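Local structure of serine protease inhibitor 2 (Anopheles gambiae, 3PZF) at residues 190-195 against 238-243; 221-226 against 276-281; 243-248 against 379-384; 283-288 against 339-344. The protein inhibits clip-domain serine proteases of the mosquito, thereby blocking phenoloxidase activation and negatively regulating melanization in the hemolymph. One frame throughout, in Å; residues are numbered along the deposited sequence.

Interaction 1. Residues 190-195 against 238-243; sequences TYPFPE and PYRGNK
Pro238 meets Thr190 through both backbone and ring. Its carbonyl oxygen accepts the amide of Thr190, with Thr190 N 3.0 Å from Pro238 O and an N-H...O angle of 169°. The hydroxyl reaches for the same acceptor: OG1 stands beside its own backbone N (chi1 -56°), which leaves Thr190 OG1 3.4 Å from Pro238 O, a weak bond. A water adds to this grip, donating to Pro238 O at 2.8 Å while accepting from Tyr191 N at 2.9 Å. In the pyrrolidine ring, Pro238 CG lies 3.9 Å from Thr190 CB and, in an oblique contact, 4.1 Å from Tyr191 CD2. At Tyr239 the backbone makes the contact, with Thr190 OG1 3.3 Å from Tyr239 C. Its side chain turns from the loop 190-195 to stack on Trp189 and bond Ser346 in the hinge. Arg240 runs extended from CG to NE, past Thr190. The Thr190 carbonyl oxygen sits over one face of the guanidinium, 3.1 Å from Arg240 NH2, but the angle is too poor for a hydrogen bond. NH1 instead pairs with Glu353 in a salt bridge. Chemically, the contact rests on one carbonyl oxygen serving two amides, one directly and one through water. The face-on guanidinium could still stabilise the Thr190 carbonyl electrostatically, at the mouth of the sheet that receives the reactive-centre loop.

Interaction 2. Residues 221-226 against 276-281; sequences QFYYDN and MEENEV
Tyr223 and Glu278 adopt nearly the same first torsion, each CG anti to its own carbonyl carbon (chi1 -76° and -77°), and as a non-hydrogen-bonded antiparallel pair they project from the same face of the sheet. Glu278 CG consequently lies over the Tyr223 ring, 3.8 Å from its centroid, in a CH-pi contact. Beside them on that face, Gln221 is bent at chi2, with Gln221 OE1 2.7 Å from Glu280 OE2. Tyr224 CB packs 3.8 Å from Val281 CG2, while the phenol hydroxyl bonds Gln233. Val281 CB also reaches the edge of the Phe222 ring. Met276 bends at chi3, bringing Met276 CE 3.3 Å from Tyr223 O. Phe222 N donates to Asn279 O at 3.0 Å, and Asn279 N returns a bond to Phe222 O of the same length. Tyr224 N reaches Glu277 O at 3.1 Å, and Glu277 N reaches Tyr224 O at 3.2 Å. The N-to-C directions of the short segments are 107° apart, far from straight antiparallel, so the strands cross steeply, consistent with strong twist. In the serpin fold this pairs strand 211-227, flanked by strand 232-238, with strand 277-295, flanked by strand 366-369. The chemistry is divided: backbone polar groups pair within the sheet, acidic and amide chains line the Tyr223 face, and Phe222, Tyr224 and Val281 pack apolar groups on the other, beside polar Glu277 and Asn279.

Interaction 3. Residues 243-248 against 379-384; sequences KLAMYF and EDETLG
Lys243 O receives the amide of Glu381 in a short, straight bond, Glu381 N lying 2.7 Å from Lys243 O with an N-H...O angle of 173°. Two residues further along, past the non-hydrogen-bonded pair Leu244-Asp380, Ala245 and Glu379 exchange two bonds: Ala245 N to Glu379 O measures 3.2 Å, and Glu379 N to Ala245 O measures 3.1 Å. The side-chain oxygens are satisfied differently. A water accepts from Tyr247 OH and donates to both carboxylates, standing 2.6 Å from Glu379 OE2 and 2.7 Å from Glu381 OE1. It holds the two acids together with the phenol, and their remaining oxygens form salt bridges, Glu379 OE1 to Arg21 and Glu381 OE2 to Arg236. These arginines probably keep both acids ionised despite their burial. The carboxylate carbon of Glu381 also presses on the methyl of Ala245. Asp380 OD1 takes two donors from the same turn, Thr382 N at 2.9 Å and Thr382 OG1 at 2.7 Å; the first defines an Asx turn. Lys243 crosses Asp380 obliquely, its CG touching Asp380 OD1. This is antiparallel pairing in the buried sheet of the serpin fold, closed by an Asx turn: it joins the start of strand 244-251 to the end of strand 374-380 and the turn toward strand 386-392. Strand 232-238 flanks strand 244-251 on its other edge, and helix 83-98 packs on the turn, where Ser96 bonds both Lys243 NZ and Asp380 OD2.

Interaction 4. Residues 283-288 against 339-344; sequences VTLPKF and ITINEL
Lys287 NZ and Glu343 OE2 form a salt bridge at 2.8 Å, the ammonium meeting the carboxylate on its syn side, 18° out of plane. A water spans the same pair, donating to Glu343 OE1 at 2.7 Å and bonded only weakly to Lys287 NZ. Further along, Phe288 O accepts from Ile341 N at 2.9 Å and is also approached by Thr340 CA at 3.2 Å. The return bond is weak, with Phe288 N 3.4 Å from Ile341 O, so this hydrogen-bonded antiparallel pair is lopsided. Their side chains meet on one face of the sheet. CG lies between the backbone N and carbonyl carbon in Phe288 (chi1 54°), as CG1 does in Ile341 (chi1 68°), and these settings bring Ile341 CG1 over the ring, 3.7 Å from its centroid, as a CH-pi contact. Packing there is tight: Ile341 CD1 comes within 3.2 Å of Phe288 CE1. Ile339 CG2 touches the ring edge instead. The contact buries Pro286 O without a hydrogen-bond partner. Beyond the strand, Asn342 OD1 accepts from Leu344 N in an Asx turn and from Gly345 N, shaping the entry to the hinge required for protease binding. The pairing joins strand 277-295 to strand 332-341; Met246 of strand 244-251 and Phe374 of strand 374-380 lie against its apolar face, while Trp189, just after strand 177-188, bonds Asn342 O.

In the fold
Interaction 1 is a surface contact between loops, interaction 2 is partly buried, and interactions 3 and 4 are buried. Interactions 2 and 4 share strand 277-295, which pairs first with strand 211-227 and later with strand 332-341; Phe222 touches Val283 between them. Lys243 ends segment 238-243 but makes its contacts in interaction 3. Met246 and Phe248 from interaction 3 pack on Ile341 and Leu285 of interaction 4, forming a common apolar core. Interactions 1 and 4 meet where Phe193 N probably bonds Glu343 O, beside the hinge. A water bridges the two segments in interactions 1, 3 and, weakly on one side, 4, whereas interaction 2 combines direct backbone pairing with aromatic packing.

Interaction 1. Residues 190-195 against 238-243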
# COMPACT_ATOMS: atom_id res chain seq x y z
N THR A 190 -0.84 -19.51 -5.43
CA THR A 190 -1.05 -20.53 -6.44
C THR A 190 -0.17 -21.76 -6.10
O THR A 190 -0.57 -22.90 -6.29
CB THR A 190 -0.69 -19.98 -7.82
OG1 THR A 190 -1.45 -18.78 -8.06
CG2 THR A 190 -0.97 -21.03 -8.90
N TYR A 191 1.01 -21.50 -5.57
CA TYR A 191 1.96 -22.58 -5.26
C TYR A 191 2.31 -22.50 -3.76
O TYR A 191 3.22 -21.80 -3.36
CB TYR A 191 3.22 -22.44 -6.11
CG TYR A 191 2.90 -22.50 -7.60
CD1 TYR A 191 2.47 -23.69 -8.17
CD2 TYR A 191 2.97 -21.36 -8.39
CE1 TYR A 191 2.16 -23.76 -9.52
CE2 TYR A 191 2.65 -21.42 -9.75
CZ TYR A 191 2.25 -22.62 -10.29
OH TYR A 191 1.92 -22.68 -11.62
N PRO A 192 1.56 -23.21 -2.94
CA PRO A 192 1.80 -23.05 -1.49
C PRO A 192 3.10 -23.76 -1.08
O PRO A 192 3.49 -24.73 -1.75
CB PRO A 192 0.60 -23.76 -0.84
CG PRO A 192 0.09 -24.71 -1.90
CD PRO A 192 0.36 -24.03 -3.22
N PHE A 193 3.74 -23.29 -0.02
CA PHE A 193 4.90 -23.99 0.55
C PHE A 193 4.52 -25.21 1.36
O PHE A 193 3.49 -25.22 2.05
CB PHE A 193 5.65 -23.04 1.48
CG PHE A 193 6.25 -21.86 0.76
CD1 PHE A 193 7.61 -21.85 0.44
CD2 PHE A 193 5.47 -20.78 0.39
CE1 PHE A 193 8.18 -20.78 -0.19
CE2 PHE A 193 6.04 -19.69 -0.25
CZ PHE A 193 7.41 -19.70 -0.57
N PRO A 194 5.37 -26.25 1.33
CA PRO A 194 5.18 -27.35 2.28
C PRO A 194 5.23 -26.79 3.71
O PRO A 194 5.98 -25.84 3.96
CB PRO A 194 6.38 -28.25 2.03
CG PRO A 194 6.92 -27.87 0.71
CD PRO A 194 6.57 -26.43 0.49
N GLU A 195 4.43 -27.33 4.62
CA GLU A 195 4.47 -26.89 6.01
C GLU A 195 5.50 -27.73 6.78
O GLU A 195 5.42 -28.96 6.77
CB GLU A 195 3.08 -27.01 6.65
CG GLU A 195 2.08 -25.97 6.15
CD GLU A 195 0.64 -26.26 6.59
OE1 GLU A 195 -0.16 -25.30 6.64
OE2 GLU A 195 0.31 -27.43 6.86
N PRO A 238 2.69 -15.77 -7.38
CA PRO A 238 1.31 -15.42 -7.71
C PRO A 238 0.31 -15.90 -6.67
O PRO A 238 0.54 -16.93 -6.04
CB PRO A 238 1.08 -16.17 -9.02
CG PRO A 238 2.02 -17.36 -8.93
CD PRO A 238 3.24 -16.79 -8.30
N TYR A 239 -0.79 -15.17 -6.51
CA TYR A 239 -1.93 -15.66 -5.75
C TYR A 239 -3.00 -16.23 -6.67
O TYR A 239 -3.10 -15.82 -7.83
CB TYR A 239 -2.56 -14.51 -4.94
CG TYR A 239 -1.70 -13.93 -3.84
CD1 TYR A 239 -1.67 -14.51 -2.58
CD2 TYR A 239 -0.98 -12.77 -4.05
CE1 TYR A 239 -0.91 -13.96 -1.56
CE2 TYR A 239 -0.22 -12.20 -3.03
CZ TYR A 239 -0.18 -12.81 -1.79
OH TYR A 239 0.57 -12.25 -0.78
N ARG A 240 -3.84 -17.13 -6.17
CA ARG A 240 -4.96 -17.64 -6.96
C ARG A 240 -5.92 -16.51 -7.30
O ARG A 240 -6.11 -15.59 -6.51
CB ARG A 240 -5.71 -18.73 -6.18
CG ARG A 240 -4.84 -19.93 -5.84
CD ARG A 240 -5.63 -21.13 -5.38
NE ARG A 240 -4.71 -22.21 -5.03
CZ ARG A 240 -4.18 -23.07 -5.90
NH1 ARG A 240 -4.50 -23.00 -7.20
NH2 ARG A 240 -3.34 -24.01 -5.48
N GLY A 241 -6.50 -16.58 -8.49
CA GLY A 241 -7.44 -15.56 -8.93
C GLY A 241 -7.08 -14.91 -10.26
O GLY A 241 -7.85 -14.12 -10.80
N ASN A 242 -5.90 -15.25 -10.77
CA ASN A 242 -5.36 -14.67 -12.01
C ASN A 242 -5.35 -13.16 -12.00
O ASN A 242 -5.64 -12.52 -13.02
CB ASN A 242 -6.15 -15.14 -13.23
CG ASN A 242 -5.96 -16.62 -13.51
OD1 ASN A 242 -6.93 -17.35 -13.66
ND2 ASN A 242 -4.70 -17.06 -13.55
N LYS A 243 -5.02 -12.57 -10.86
CA LYS A 243 -5.00 -11.12 -10.78
C LYS A 243 -3.84 -10.56 -9.99
O LYS A 243 -3.21 -9.59 -10.43
CB LYS A 243 -6.29 -10.58 -10.18
CG LYS A 243 -6.23 -9.09 -9.96
CD LYS A 243 -7.58 -8.44 -10.15
CE LYS A 243 -8.06 -8.55 -11.58
NZ LYS A 243 -9.49 -8.21 -11.64
O HOH W 1 2.48 -18.99 -5.71

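Interaction 2. Residues 221-226 against 276-281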
# COMPACT_ATOMS: atom_id res chain seq x y z
N GLN A 221 8.43 -23.45 -10.16
CA GLN A 221 8.67 -22.69 -11.38
C GLN A 221 8.11 -21.30 -11.16
O GLN A 221 6.89 -21.14 -11.00
CB GLN A 221 7.93 -23.36 -12.54
CG GLN A 221 8.32 -24.83 -12.75
CD GLN A 221 9.63 -25.02 -13.52
OE1 GLN A 221 9.99 -26.14 -13.88
NE2 GLN A 221 10.34 -23.92 -13.78
N PHE A 222 8.98 -20.30 -11.13
CA PHE A 222 8.55 -18.92 -10.86
C PHE A 222 9.28 -17.93 -11.76
O PHE A 222 10.44 -18.13 -12.10
CB PHE A 222 8.85 -18.52 -9.42
CG PHE A 222 8.28 -19.46 -8.38
CD1 PHE A 222 6.92 -19.39 -8.04
CD2 PHE A 222 9.10 -20.37 -7.73
CE1 PHE A 222 6.39 -20.26 -7.07
CE2 PHE A 222 8.58 -21.24 -6.78
CZ PHE A 222 7.23 -21.18 -6.44
N TYR A 223 8.63 -16.84 -12.10
CA TYR A 223 9.34 -15.72 -12.73
C TYR A 223 10.39 -15.21 -11.76
O TYR A 223 10.10 -14.94 -10.57
CB TYR A 223 8.38 -14.62 -13.14
CG TYR A 223 7.60 -14.95 -14.39
CD1 TYR A 223 8.04 -14.51 -15.63
CD2 TYR A 223 6.44 -15.71 -14.33
CE1 TYR A 223 7.33 -14.81 -16.78
CE2 TYR A 223 5.72 -16.01 -15.48
CZ TYR A 223 6.19 -15.57 -16.70
OH TYR A 223 5.49 -15.85 -17.84
N TYR A 224 11.59 -15.02 -12.29
CA TYR A 224 12.76 -14.78 -11.47
C TYR A 224 13.83 -14.10 -12.32
O TYR A 224 13.93 -14.34 -13.54
CB TYR A 224 13.29 -16.12 -10.95
CG TYR A 224 14.68 -16.02 -10.41
CD1 TYR A 224 14.92 -15.58 -9.11
CD2 TYR A 224 15.78 -16.33 -11.21
CE1 TYR A 224 16.20 -15.46 -8.63
CE2 TYR A 224 17.06 -16.21 -10.74
CZ TYR A 224 17.27 -15.79 -9.44
OH TYR A 224 18.55 -15.67 -8.99
N ASP A 225 14.64 -13.25 -11.70
CA ASP A 225 15.88 -12.83 -12.34
C ASP A 225 16.84 -12.34 -11.27
O ASP A 225 16.40 -11.88 -10.22
CB ASP A 225 15.64 -11.71 -13.39
CG ASP A 225 16.89 -11.43 -14.25
OD1 ASP A 225 17.59 -12.38 -14.62
OD2 ASP A 225 17.20 -10.24 -14.49
N ASN A 226 18.14 -12.46 -11.52
CA ASN A 226 19.11 -11.77 -10.69
C ASN A 226 19.47 -10.52 -11.43
O ASN A 226 20.16 -10.55 -12.47
CB ASN A 226 20.34 -12.64 -10.44
CG ASN A 226 21.28 -12.06 -9.39
OD1 ASN A 226 22.40 -12.57 -9.21
ND2 ASN A 226 20.86 -11.02 -8.69
N MET A 276 12.56 -10.66 -16.02
CA MET A 276 12.23 -11.90 -15.33
C MET A 276 11.66 -12.92 -16.29
O MET A 276 10.86 -12.58 -17.13
CB MET A 276 11.22 -11.63 -14.20
CG MET A 276 11.79 -10.70 -13.15
SD MET A 276 10.52 -10.17 -11.95
CE MET A 276 10.37 -11.70 -10.97
N GLU A 277 12.06 -14.18 -16.15
CA GLU A 277 11.40 -15.23 -16.90
C GLU A 277 11.23 -16.46 -16.01
O GLU A 277 11.84 -16.56 -14.95
CB GLU A 277 12.21 -15.59 -18.16
CG GLU A 277 13.65 -15.99 -17.88
CD GLU A 277 14.45 -16.20 -19.17
OE1 GLU A 277 13.85 -16.15 -20.27
OE2 GLU A 277 15.69 -16.40 -19.08
N GLU A 278 10.36 -17.37 -16.42
CA GLU A 278 10.12 -18.57 -15.62
C GLU A 278 11.37 -19.42 -15.50
O GLU A 278 11.96 -19.86 -16.51
CB GLU A 278 9.01 -19.42 -16.23
CG GLU A 278 7.61 -18.91 -15.99
CD GLU A 278 6.58 -20.02 -16.10
OE1 GLU A 278 6.98 -21.21 -16.10
OE2 GLU A 278 5.38 -19.70 -16.19
N ASN A 279 11.74 -19.69 -14.25
CA ASN A 279 12.92 -20.50 -13.94
C ASN A 279 12.56 -21.53 -12.86
O ASN A 279 11.60 -21.34 -12.10
CB ASN A 279 14.02 -19.61 -13.34
CG ASN A 279 14.80 -18.82 -14.38
OD1 ASN A 279 14.48 -17.66 -14.69
ND2 ASN A 279 15.86 -19.44 -14.88
N GLU A 280 13.33 -22.61 -12.75
CA GLU A 280 13.25 -23.46 -11.56
C GLU A 280 13.94 -22.69 -10.45
O GLU A 280 15.07 -22.27 -10.62
CB GLU A 280 13.96 -24.78 -11.81
CG GLU A 280 13.04 -25.88 -12.29
CD GLU A 280 12.14 -26.39 -11.17
OE1 GLU A 280 12.61 -26.44 -10.01
OE2 GLU A 280 10.97 -26.73 -11.45
N VAL A 281 13.27 -22.49 -9.30
CA VAL A 281 13.87 -21.72 -8.23
C VAL A 281 13.61 -22.40 -6.91
O VAL A 281 12.50 -22.87 -6.67
CB VAL A 281 13.28 -20.30 -8.12
CG1 VAL A 281 14.08 -19.43 -7.11
CG2 VAL A 281 13.20 -19.64 -9.50

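Interaction 3. Residues 243-248 against 379-384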
# COMPACT_ATOMS: atom_id res chain seq x y z
N LYS A 243 -5.02 -12.57 -10.86
CA LYS A 243 -5.00 -11.12 -10.78
C LYS A 243 -3.84 -10.56 -9.99
O LYS A 243 -3.21 -9.59 -10.43
CB LYS A 243 -6.29 -10.58 -10.18
CG LYS A 243 -6.23 -9.09 -9.96
CD LYS A 243 -7.58 -8.44 -10.15
CE LYS A 243 -8.06 -8.55 -11.58
NZ LYS A 243 -9.49 -8.21 -11.64
N LEU A 244 -3.56 -11.14 -8.82
CA LEU A 244 -2.60 -10.56 -7.90
C LEU A 244 -1.34 -11.43 -7.80
O LEU A 244 -1.41 -12.66 -7.93
CB LEU A 244 -3.20 -10.46 -6.49
CG LEU A 244 -4.45 -9.57 -6.39
CD1 LEU A 244 -4.92 -9.61 -4.96
CD2 LEU A 244 -4.13 -8.15 -6.83
N ALA A 245 -0.21 -10.78 -7.55
CA ALA A 245 1.03 -11.51 -7.24
C ALA A 245 1.87 -10.72 -6.27
O ALA A 245 1.75 -9.52 -6.22
CB ALA A 245 1.82 -11.76 -8.56
N MET A 246 2.70 -11.38 -5.45
CA MET A 246 3.63 -10.65 -4.60
C MET A 246 5.01 -10.74 -5.21
O MET A 246 5.48 -11.83 -5.54
CB MET A 246 3.68 -11.19 -3.15
CG MET A 246 4.68 -10.41 -2.27
SD MET A 246 4.60 -10.85 -0.49
CE MET A 246 3.17 -9.95 0.10
N TYR A 247 5.66 -9.60 -5.35
CA TYR A 247 7.05 -9.59 -5.82
C TYR A 247 7.99 -9.33 -4.66
O TYR A 247 7.64 -8.60 -3.73
CB TYR A 247 7.25 -8.48 -6.85
CG TYR A 247 6.77 -8.80 -8.25
CD1 TYR A 247 5.45 -8.55 -8.62
CD2 TYR A 247 7.65 -9.34 -9.21
CE1 TYR A 247 5.01 -8.82 -9.94
CE2 TYR A 247 7.20 -9.59 -10.52
CZ TYR A 247 5.89 -9.35 -10.87
OH TYR A 247 5.50 -9.61 -12.19
N PHE A 248 9.17 -9.96 -4.70
CA PHE A 248 10.19 -9.79 -3.66
C PHE A 248 11.45 -9.29 -4.34
O PHE A 248 11.86 -9.87 -5.35
CB PHE A 248 10.51 -11.14 -2.98
CG PHE A 248 9.30 -11.77 -2.32
CD1 PHE A 248 9.07 -11.60 -0.96
CD2 PHE A 248 8.37 -12.48 -3.08
CE1 PHE A 248 7.94 -12.15 -0.37
CE2 PHE A 248 7.24 -13.04 -2.48
CZ PHE A 248 7.04 -12.89 -1.11
N GLU A 379 0.90 -6.56 -6.56
CA GLU A 379 0.41 -5.79 -7.71
C GLU A 379 -0.79 -6.48 -8.35
O GLU A 379 -0.89 -7.70 -8.33
CB GLU A 379 1.57 -5.65 -8.69
CG GLU A 379 1.28 -5.51 -10.15
CD GLU A 379 2.58 -5.42 -10.91
OE1 GLU A 379 3.40 -4.56 -10.56
OE2 GLU A 379 2.81 -6.24 -11.83
N ASP A 380 -1.71 -5.67 -8.87
CA ASP A 380 -2.77 -6.11 -9.79
C ASP A 380 -2.09 -6.28 -11.15
O ASP A 380 -1.68 -5.31 -11.76
CB ASP A 380 -3.88 -5.04 -9.82
CG ASP A 380 -5.02 -5.40 -10.78
OD1 ASP A 380 -4.80 -6.19 -11.72
OD2 ASP A 380 -6.15 -4.89 -10.57
N GLU A 381 -1.91 -7.52 -11.59
CA GLU A 381 -1.10 -7.78 -12.78
C GLU A 381 -1.87 -7.50 -14.06
O GLU A 381 -1.30 -7.62 -15.13
CB GLU A 381 -0.62 -9.21 -12.78
CG GLU A 381 0.23 -9.52 -11.55
CD GLU A 381 0.98 -10.80 -11.72
OE1 GLU A 381 2.22 -10.71 -11.88
OE2 GLU A 381 0.33 -11.86 -11.75
N THR A 382 -3.15 -7.16 -13.95
CA THR A 382 -3.92 -6.81 -15.16
C THR A 382 -3.78 -5.34 -15.49
O THR A 382 -3.92 -4.94 -16.66
CB THR A 382 -5.42 -7.16 -15.07
OG1 THR A 382 -6.08 -6.30 -14.14
CG2 THR A 382 -5.65 -8.62 -14.70
N LEU A 383 -3.47 -4.52 -14.48
CA LEU A 383 -3.43 -3.08 -14.65
C LEU A 383 -2.18 -2.39 -14.15
O LEU A 383 -2.00 -1.18 -14.40
CB LEU A 383 -4.65 -2.46 -13.98
CG LEU A 383 -5.98 -2.82 -14.66
CD1 LEU A 383 -7.16 -2.44 -13.78
CD2 LEU A 383 -6.09 -2.17 -16.01
N GLY A 384 -1.34 -3.12 -13.41
CA GLY A 384 -0.09 -2.57 -12.91
C GLY A 384 -0.16 -1.94 -11.52
O GLY A 384 0.84 -1.42 -11.03
O HOH W 2 3.32 -8.51 -12.92

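Interaction 4. Residues 283-288 against 339-344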
# COMPACT_ATOMS: atom_id res chain seq x y z
N VAL A 283 13.09 -21.46 -3.25
CA VAL A 283 12.70 -20.24 -2.58
C VAL A 283 12.65 -20.48 -1.09
O VAL A 283 11.96 -21.40 -0.64
CB VAL A 283 11.26 -19.80 -2.99
CG1 VAL A 283 10.79 -18.59 -2.17
CG2 VAL A 283 11.21 -19.50 -4.50
N THR A 284 13.41 -19.67 -0.34
CA THR A 284 13.32 -19.64 1.12
C THR A 284 12.91 -18.23 1.54
O THR A 284 13.58 -17.26 1.17
CB THR A 284 14.70 -19.95 1.78
OG1 THR A 284 15.14 -21.24 1.39
CG2 THR A 284 14.59 -19.92 3.34
N LEU A 285 11.82 -18.12 2.32
CA LEU A 285 11.28 -16.83 2.77
C LEU A 285 10.98 -16.93 4.25
O LEU A 285 10.51 -17.98 4.72
CB LEU A 285 9.98 -16.49 2.08
CG LEU A 285 10.10 -16.09 0.60
CD1 LEU A 285 8.70 -15.97 0.05
CD2 LEU A 285 10.82 -14.75 0.49
N PRO A 286 11.23 -15.84 4.97
CA PRO A 286 10.83 -15.84 6.38
C PRO A 286 9.35 -15.51 6.46
O PRO A 286 8.88 -14.66 5.69
CB PRO A 286 11.66 -14.70 6.99
CG PRO A 286 11.88 -13.74 5.83
CD PRO A 286 11.97 -14.62 4.59
N LYS A 287 8.63 -16.16 7.35
CA LYS A 287 7.23 -15.83 7.56
C LYS A 287 7.16 -14.52 8.36
O LYS A 287 8.06 -14.22 9.16
CB LYS A 287 6.52 -16.97 8.28
CG LYS A 287 6.42 -18.23 7.40
CD LYS A 287 5.62 -19.35 8.03
CE LYS A 287 6.46 -20.16 9.02
NZ LYS A 287 5.71 -21.30 9.64
N PHE A 288 6.12 -13.73 8.12
CA PHE A 288 5.94 -12.51 8.90
C PHE A 288 4.49 -12.12 8.99
O PHE A 288 3.67 -12.43 8.11
CB PHE A 288 6.79 -11.34 8.36
CG PHE A 288 6.58 -11.04 6.87
CD1 PHE A 288 7.50 -11.49 5.91
CD2 PHE A 288 5.49 -10.28 6.45
CE1 PHE A 288 7.33 -11.17 4.53
CE2 PHE A 288 5.30 -9.99 5.09
CZ PHE A 288 6.22 -10.44 4.12
N ILE A 339 -0.14 -7.01 7.00
CA ILE A 339 0.26 -7.98 5.97
C ILE A 339 0.76 -9.20 6.72
O ILE A 339 1.37 -9.08 7.78
CB ILE A 339 1.37 -7.43 5.07
CG1 ILE A 339 1.66 -8.39 3.88
CG2 ILE A 339 2.63 -7.12 5.89
CD1 ILE A 339 0.49 -8.53 2.85
N THR A 340 0.45 -10.37 6.17
CA THR A 340 0.92 -11.66 6.68
C THR A 340 1.35 -12.48 5.49
O THR A 340 0.70 -12.44 4.45
CB THR A 340 -0.23 -12.39 7.37
OG1 THR A 340 -0.75 -11.56 8.43
CG2 THR A 340 0.25 -13.75 7.93
N ILE A 341 2.46 -13.20 5.60
CA ILE A 341 2.68 -14.31 4.67
C ILE A 341 3.01 -15.56 5.49
O ILE A 341 3.76 -15.51 6.48
CB ILE A 341 3.78 -14.07 3.55
CG1 ILE A 341 5.19 -13.98 4.15
CG2 ILE A 341 3.42 -12.82 2.69
CD1 ILE A 341 6.32 -13.91 3.11
N ASN A 342 2.42 -16.67 5.07
CA ASN A 342 2.82 -17.99 5.55
C ASN A 342 2.83 -19.02 4.40
O ASN A 342 2.84 -18.64 3.23
CB ASN A 342 1.92 -18.44 6.71
CG ASN A 342 0.49 -18.71 6.29
OD1 ASN A 342 0.16 -18.66 5.12
ND2 ASN A 342 -0.35 -19.05 7.26
N GLU A 343 2.84 -20.31 4.72
CA GLU A 343 2.95 -21.34 3.68
C GLU A 343 1.79 -21.33 2.70
O GLU A 343 1.92 -21.78 1.57
CB GLU A 343 2.99 -22.72 4.32
CG GLU A 343 4.27 -22.97 5.11
CD GLU A 343 4.20 -22.49 6.55
OE1 GLU A 343 3.20 -21.84 6.97
OE2 GLU A 343 5.16 -22.77 7.28
N LEU A 344 0.62 -20.89 3.14
CA LEU A 344 -0.56 -21.00 2.32
C LEU A 344 -0.89 -19.71 1.60
O LEU A 344 -1.63 -19.74 0.61
CB LEU A 344 -1.77 -21.41 3.16
CG LEU A 344 -1.57 -22.72 3.93
CD1 LEU A 344 -2.86 -23.10 4.63
CD2 LEU A 344 -1.09 -23.82 2.99
O HOH W 3 2.41 -21.15 9.45